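Xyloglucan-specific endo-beta-1,4-glucanase BoGH9A (Bacteroides ovatus, PDB 6DHT) hydrolyses internal beta-1,4-glucosidic linkages in the backbone of xyloglucan, releasing xyloglucan oligosaccharides. Local coordinates at residues D339-F351 against W375-L387. Sequence-based numbering, arbitrary orientation.
Sequences DDEFFWAASELYF and WGNTFALGIFAWL. With CA (calcium ion), chain C.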
loop_
_atom_site.group_PDB
_atom_site.type_symbol
_atom_site.label_atom_id
_atom_site.label_comp_id
_atom_site.label_asym_id
_atom_site.label_seq_id
_atom_site.Cartn_x
_atom_site.Cartn_y
_atom_site.Cartn_z
ATOM N N ASP A 339 -13.042 -16.633 -3.906
ATOM C CA ASP A 339 -14.347 -16.075 -3.518
ATOM C C ASP A 339 -14.263 -14.568 -3.298
ATOM O O ASP A 339 -15.170 -13.822 -3.695
ATOM C CB ASP A 339 -14.884 -16.721 -2.234
ATOM C CG ASP A 339 -15.492 -18.105 -2.466
ATOM O OD1 ASP A 339 -15.624 -18.525 -3.635
ATOM O OD2 ASP A 339 -15.856 -18.760 -1.466
ATOM N N ASP A 340 -13.177 -14.128 -2.663
ATOM C CA ASP A 340 -13.033 -12.703 -2.335
ATOM C C ASP A 340 -12.842 -11.836 -3.573
ATOM O O ASP A 340 -13.349 -10.709 -3.639
ATOM C CB ASP A 340 -11.900 -12.470 -1.330
ATOM C CG ASP A 340 -10.596 -13.156 -1.722
ATOM O OD1 ASP A 340 -10.522 -14.405 -1.661
ATOM O OD2 ASP A 340 -9.616 -12.453 -2.062
ATOM N N GLU A 341 -12.144 -12.359 -4.578
ATOM C CA GLU A 341 -11.970 -11.651 -5.835
ATOM C C GLU A 341 -13.316 -11.618 -6.594
ATOM O O GLU A 341 -13.657 -10.620 -7.218
ATOM C CB GLU A 341 -10.850 -12.293 -6.678
ATOM C CG GLU A 341 -9.413 -12.067 -6.141
ATOM C CD GLU A 341 -9.006 -13.008 -5.022
ATOM O OE1 GLU A 341 -9.785 -13.918 -4.661
ATOM O OE2 GLU A 341 -7.887 -12.840 -4.476
ATOM N N PHE A 342 -14.070 -12.717 -6.555
ATOM C CA PHE A 342 -15.415 -12.706 -7.127
ATOM C C PHE A 342 -16.277 -11.648 -6.414
ATOM O O PHE A 342 -16.977 -10.869 -7.059
ATOM C CB PHE A 342 -16.066 -14.100 -7.032
ATOM C CG PHE A 342 -15.776 -15.002 -8.216
ATOM C CD1 PHE A 342 -16.302 -14.712 -9.455
ATOM C CD2 PHE A 342 -14.987 -16.117 -8.069
ATOM C CE1 PHE A 342 -16.057 -15.526 -10.540
ATOM C CE2 PHE A 342 -14.737 -16.950 -9.159
ATOM C CZ PHE A 342 -15.277 -16.636 -10.395
ATOM N N PHE A 343 -16.162 -11.577 -5.087
ATOM C CA PHE A 343 -16.956 -10.603 -4.329
ATOM C C PHE A 343 -16.605 -9.181 -4.710
ATOM O O PHE A 343 -17.477 -8.346 -4.965
ATOM C CB PHE A 343 -16.765 -10.789 -2.834
ATOM C CG PHE A 343 -17.454 -9.752 -2.006
ATOM C CD1 PHE A 343 -18.827 -9.769 -1.900
ATOM C CD2 PHE A 343 -16.744 -8.776 -1.317
ATOM C CE1 PHE A 343 -19.486 -8.840 -1.142
ATOM C CE2 PHE A 343 -17.403 -7.843 -0.558
ATOM C CZ PHE A 343 -18.779 -7.872 -0.464
ATOM N N TRP A 344 -15.309 -8.894 -4.748
ATOM C CA TRP A 344 -14.866 -7.541 -5.084
ATOM C C TRP A 344 -15.267 -7.175 -6.523
ATOM O O TRP A 344 -15.876 -6.123 -6.766
ATOM C CB TRP A 344 -13.348 -7.376 -4.822
ATOM C CG TRP A 344 -12.835 -6.036 -5.219
ATOM C CD1 TRP A 344 -13.486 -4.847 -5.128
ATOM C CD2 TRP A 344 -11.569 -5.751 -5.835
ATOM N NE1 TRP A 344 -12.717 -3.828 -5.648
ATOM C CE2 TRP A 344 -11.522 -4.355 -6.063
ATOM C CE3 TRP A 344 -10.461 -6.530 -6.181
ATOM C CZ2 TRP A 344 -10.432 -3.731 -6.665
ATOM C CZ3 TRP A 344 -9.366 -5.898 -6.774
ATOM C CH2 TRP A 344 -9.366 -4.510 -7.001
ATOM N N ALA A 345 -14.979 -8.059 -7.473
ATOM C CA ALA A 345 -15.358 -7.799 -8.851
ATOM C C ALA A 345 -16.865 -7.637 -9.079
ATOM O O ALA A 345 -17.282 -6.721 -9.750
ATOM C CB ALA A 345 -14.822 -8.900 -9.778
ATOM N N ALA A 346 -17.655 -8.544 -8.512
ATOM C CA ALA A 346 -19.103 -8.467 -8.700
ATOM C C ALA A 346 -19.612 -7.177 -8.075
ATOM O O ALA A 346 -20.483 -6.519 -8.647
ATOM C CB ALA A 346 -19.766 -9.673 -8.091
ATOM N N SER A 347 -19.075 -6.810 -6.904
ATOM C CA SER A 347 -19.489 -5.557 -6.245
ATOM C C SER A 347 -19.192 -4.341 -7.123
ATOM O O SER A 347 -20.066 -3.512 -7.364
ATOM C CB SER A 347 -18.831 -5.404 -4.877
ATOM O OG SER A 347 -19.287 -6.393 -3.985
ATOM N N GLU A 348 -17.972 -4.252 -7.655
ATOM C CA GLU A 348 -17.635 -3.142 -8.515
ATOM C C GLU A 348 -18.515 -3.120 -9.758
ATOM O O GLU A 348 -18.901 -2.062 -10.197
ATOM C CB GLU A 348 -16.147 -3.192 -8.903
ATOM C CG GLU A 348 -15.166 -3.033 -7.754
ATOM C CD GLU A 348 -15.096 -1.600 -7.194
ATOM O OE1 GLU A 348 -15.839 -0.680 -7.646
ATOM O OE2 GLU A 348 -14.271 -1.393 -6.269
ATOM N N LEU A 349 -18.739 -4.289 -10.358
ATOM C CA LEU A 349 -19.568 -4.336 -11.555
ATOM C C LEU A 349 -21.009 -3.940 -11.259
ATOM O O LEU A 349 -21.625 -3.244 -12.044
ATOM C CB LEU A 349 -19.485 -5.712 -12.219
ATOM C CG LEU A 349 -18.209 -5.834 -13.075
ATOM C CD1 LEU A 349 -17.833 -7.278 -13.337
ATOM C CD2 LEU A 349 -18.311 -5.034 -14.377
ATOM N N TYR A 350 -21.517 -4.346 -10.105
ATOM C CA TYR A 350 -22.836 -3.883 -9.684
ATOM C C TYR A 350 -22.885 -2.357 -9.569
ATOM O O TYR A 350 -23.837 -1.715 -10.039
ATOM C CB TYR A 350 -23.236 -4.511 -8.362
ATOM C CG TYR A 350 -24.589 -4.067 -7.812
ATOM C CD1 TYR A 350 -25.727 -4.060 -8.619
ATOM C CD2 TYR A 350 -24.736 -3.690 -6.485
ATOM C CE1 TYR A 350 -26.966 -3.674 -8.116
ATOM C CE2 TYR A 350 -25.968 -3.327 -5.975
ATOM C CZ TYR A 350 -27.079 -3.314 -6.797
ATOM O OH TYR A 350 -28.309 -2.943 -6.289
ATOM N N PHE A 351 -21.890 -1.749 -8.931
ATOM C CA PHE A 351 -21.934 -0.298 -8.755
ATOM C C PHE A 351 -21.691 0.467 -10.049
ATOM O O PHE A 351 -22.240 1.548 -10.242
ATOM C CB PHE A 351 -20.988 0.148 -7.628
ATOM C CG PHE A 351 -21.449 -0.322 -6.271
ATOM C CD1 PHE A 351 -22.730 -0.005 -5.815
ATOM C CD2 PHE A 351 -20.641 -1.101 -5.475
ATOM C CE1 PHE A 351 -23.175 -0.463 -4.603
ATOM C CE2 PHE A 351 -21.081 -1.561 -4.250
ATOM C CZ PHE A 351 -22.350 -1.234 -3.808
ATOM N N TRP A 375 -3.195 -8.417 -1.023
ATOM C CA TRP A 375 -3.241 -8.739 -2.442
ATOM C C TRP A 375 -4.074 -9.979 -2.778
ATOM O O TRP A 375 -4.696 -10.036 -3.826
ATOM C CB TRP A 375 -1.841 -8.824 -3.061
ATOM C CG TRP A 375 -0.950 -9.937 -2.555
ATOM C CD1 TRP A 375 0.046 -9.816 -1.644
ATOM C CD2 TRP A 375 -0.979 -11.327 -2.944
ATOM N NE1 TRP A 375 0.664 -11.043 -1.450
ATOM C CE2 TRP A 375 0.044 -11.981 -2.231
ATOM C CE3 TRP A 375 -1.761 -12.070 -3.829
ATOM C CZ2 TRP A 375 0.301 -13.357 -2.374
ATOM C CZ3 TRP A 375 -1.505 -13.440 -3.971
ATOM C CH2 TRP A 375 -0.488 -14.057 -3.241
ATOM N N GLY A 376 -4.077 -10.955 -1.877
ATOM C CA GLY A 376 -4.781 -12.205 -2.109
ATOM C C GLY A 376 -6.098 -12.300 -1.367
ATOM O O GLY A 376 -6.803 -13.305 -1.453
ATOM N N ASN A 377 -6.428 -11.245 -0.637
ATOM C CA ASN A 377 -7.651 -11.190 0.153
ATOM C C ASN A 377 -8.337 -9.856 -0.059
ATOM O O ASN A 377 -8.121 -8.883 0.685
ATOM C CB ASN A 377 -7.389 -11.398 1.638
ATOM C CG ASN A 377 -8.690 -11.304 2.475
ATOM O OD1 ASN A 377 -9.834 -11.261 1.937
ATOM N ND2 ASN A 377 -8.519 -11.259 3.795
ATOM N N THR A 378 -9.190 -9.827 -1.075
ATOM C CA THR A 378 -9.767 -8.577 -1.547
ATOM C C THR A 378 -11.173 -8.339 -0.992
ATOM O O THR A 378 -11.879 -7.446 -1.461
ATOM C CB THR A 378 -9.795 -8.522 -3.075
ATOM O OG1 THR A 378 -10.583 -9.602 -3.602
ATOM C CG2 THR A 378 -8.393 -8.645 -3.635
ATOM N N PHE A 379 -11.595 -9.111 0.006
ATOM C CA PHE A 379 -12.930 -8.874 0.592
ATOM C C PHE A 379 -13.084 -7.424 1.010
ATOM O O PHE A 379 -14.112 -6.799 0.741
ATOM C CB PHE A 379 -13.183 -9.768 1.809
ATOM C CG PHE A 379 -13.736 -11.150 1.486
ATOM C CD1 PHE A 379 -14.790 -11.326 0.600
ATOM C CD2 PHE A 379 -13.233 -12.263 2.135
ATOM C CE1 PHE A 379 -15.304 -12.586 0.356
ATOM C CE2 PHE A 379 -13.737 -13.520 1.867
ATOM C CZ PHE A 379 -14.780 -13.668 0.979
ATOM N N ALA A 380 -12.076 -6.887 1.677
ATOM C CA ALA A 380 -12.184 -5.532 2.182
ATOM C C ALA A 380 -12.425 -4.504 1.086
ATOM O O ALA A 380 -13.089 -3.500 1.311
ATOM C CB ALA A 380 -10.924 -5.172 2.990
ATOM N N LEU A 381 -11.882 -4.727 -0.096
ATOM C CA LEU A 381 -12.046 -3.757 -1.155
ATOM C C LEU A 381 -13.502 -3.747 -1.609
ATOM O O LEU A 381 -14.040 -2.713 -1.955
ATOM C CB LEU A 381 -11.114 -4.046 -2.332
ATOM C CG LEU A 381 -9.615 -3.988 -2.031
ATOM C CD1 LEU A 381 -8.851 -4.148 -3.341
ATOM C CD2 LEU A 381 -9.220 -2.736 -1.286
ATOM N N GLY A 382 -14.116 -4.915 -1.575
ATOM C CA GLY A 382 -15.535 -4.984 -1.878
ATOM C C GLY A 382 -16.354 -4.314 -0.796
ATOM O O GLY A 382 -17.336 -3.598 -1.073
ATOM N N ILE A 383 -15.973 -4.553 0.460
ATOM C CA ILE A 383 -16.658 -3.964 1.602
ATOM C C ILE A 383 -16.577 -2.437 1.521
ATOM O O ILE A 383 -17.590 -1.728 1.722
ATOM C CB ILE A 383 -16.082 -4.488 2.933
ATOM C CG1 ILE A 383 -16.474 -5.953 3.111
ATOM C CG2 ILE A 383 -16.558 -3.664 4.102
ATOM C CD1 ILE A 383 -15.826 -6.651 4.269
ATOM N N PHE A 384 -15.394 -1.904 1.205
ATOM C CA PHE A 384 -15.256 -0.461 1.148
ATOM C C PHE A 384 -16.218 0.136 0.112
ATOM O O PHE A 384 -16.789 1.214 0.326
ATOM C CB PHE A 384 -13.813 -0.020 0.804
ATOM C CG PHE A 384 -12.734 -0.440 1.791
ATOM C CD1 PHE A 384 -12.993 -0.747 3.111
ATOM C CD2 PHE A 384 -11.427 -0.555 1.336
ATOM C CE1 PHE A 384 -11.953 -1.131 3.952
ATOM C CE2 PHE A 384 -10.398 -0.917 2.177
ATOM C CZ PHE A 384 -10.665 -1.205 3.477
ATOM N N ALA A 385 -16.397 -0.578 -0.997
ATOM C CA ALA A 385 -17.299 -0.127 -2.053
ATOM C C ALA A 385 -18.748 -0.064 -1.550
ATOM O O ALA A 385 -19.423 0.938 -1.723
ATOM C CB ALA A 385 -17.182 -1.035 -3.244
ATOM N N TRP A 386 -19.197 -1.122 -0.882
ATOM C CA TRP A 386 -20.536 -1.132 -0.278
ATOM C C TRP A 386 -20.752 -0.042 0.781
ATOM O O TRP A 386 -21.876 0.435 0.950
ATOM C CB TRP A 386 -20.822 -2.514 0.329
ATOM C CG TRP A 386 -21.210 -3.519 -0.711
ATOM C CD1 TRP A 386 -20.411 -4.412 -1.319
ATOM C CD2 TRP A 386 -22.524 -3.721 -1.248
ATOM N NE1 TRP A 386 -21.123 -5.155 -2.239
ATOM C CE2 TRP A 386 -22.436 -4.756 -2.185
ATOM C CE3 TRP A 386 -23.772 -3.119 -1.017
ATOM C CZ2 TRP A 386 -23.541 -5.192 -2.917
ATOM C CZ3 TRP A 386 -24.866 -3.564 -1.728
ATOM C CH2 TRP A 386 -24.746 -4.589 -2.665
ATOM N N LEU A 387 -19.691 0.359 1.484
ATOM C CA LEU A 387 -19.797 1.330 2.576
ATOM C C LEU A 387 -19.633 2.776 2.109
ATOM O O LEU A 387 -19.747 3.700 2.907
ATOM C CB LEU A 387 -18.750 1.038 3.649
ATOM C CG LEU A 387 -18.892 -0.278 4.398
ATOM C CD1 LEU A 387 -17.718 -0.408 5.353
ATOM C CD2 LEU A 387 -20.200 -0.409 5.140
HETATM CA CA CA C . -8.331 -14.578 -2.731
HETATM O O HOH W 1 -7.620 -15.992 -0.842
#
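A calcium site joins the start of helix 339-351 to the loop leading into helix 379-386, where Asp340 and Glu341 each grip the ion with both carboxylate oxygens and Gly376 adds its carbonyl O at 2.4 Å. Asp335 OD2, the backbone O of His337 and a water complete the shell. With CG between the backbone N and the carbonyl carbon (chi1 50°), the carboxylate of Asp340 turns to the loop. Its OD2 also accepts the N-H of Thr378 (N to OD2 2.8 Å), on the anti side but tilted out of the carboxylate plane, while CB sits over the centre of the Phe379 ring, 3.5 Å from the centroid. Beyond the site the helices run roughly parallel, 25° apart. Gly382 suits the crossing because a CB would run into the Phe343 ring and crowd Trp344, whose indole takes Leu381 CD1 over one face. Phe343 fits as a knob among Phe379, Gly382, Ile383 and Trp386. At the far end, Trp386 NE1 donates to Ser347 OG (2.8 Å), satisfying a buried indole N-H, and Phe351 points its edge at the indole face, CZ 3.6 Å from CD2 of Trp386. Calcium site and aromatic cluster thus join two near-parallel helices of the (alpha/alpha)6 barrel of glycoside hydrolase family 9.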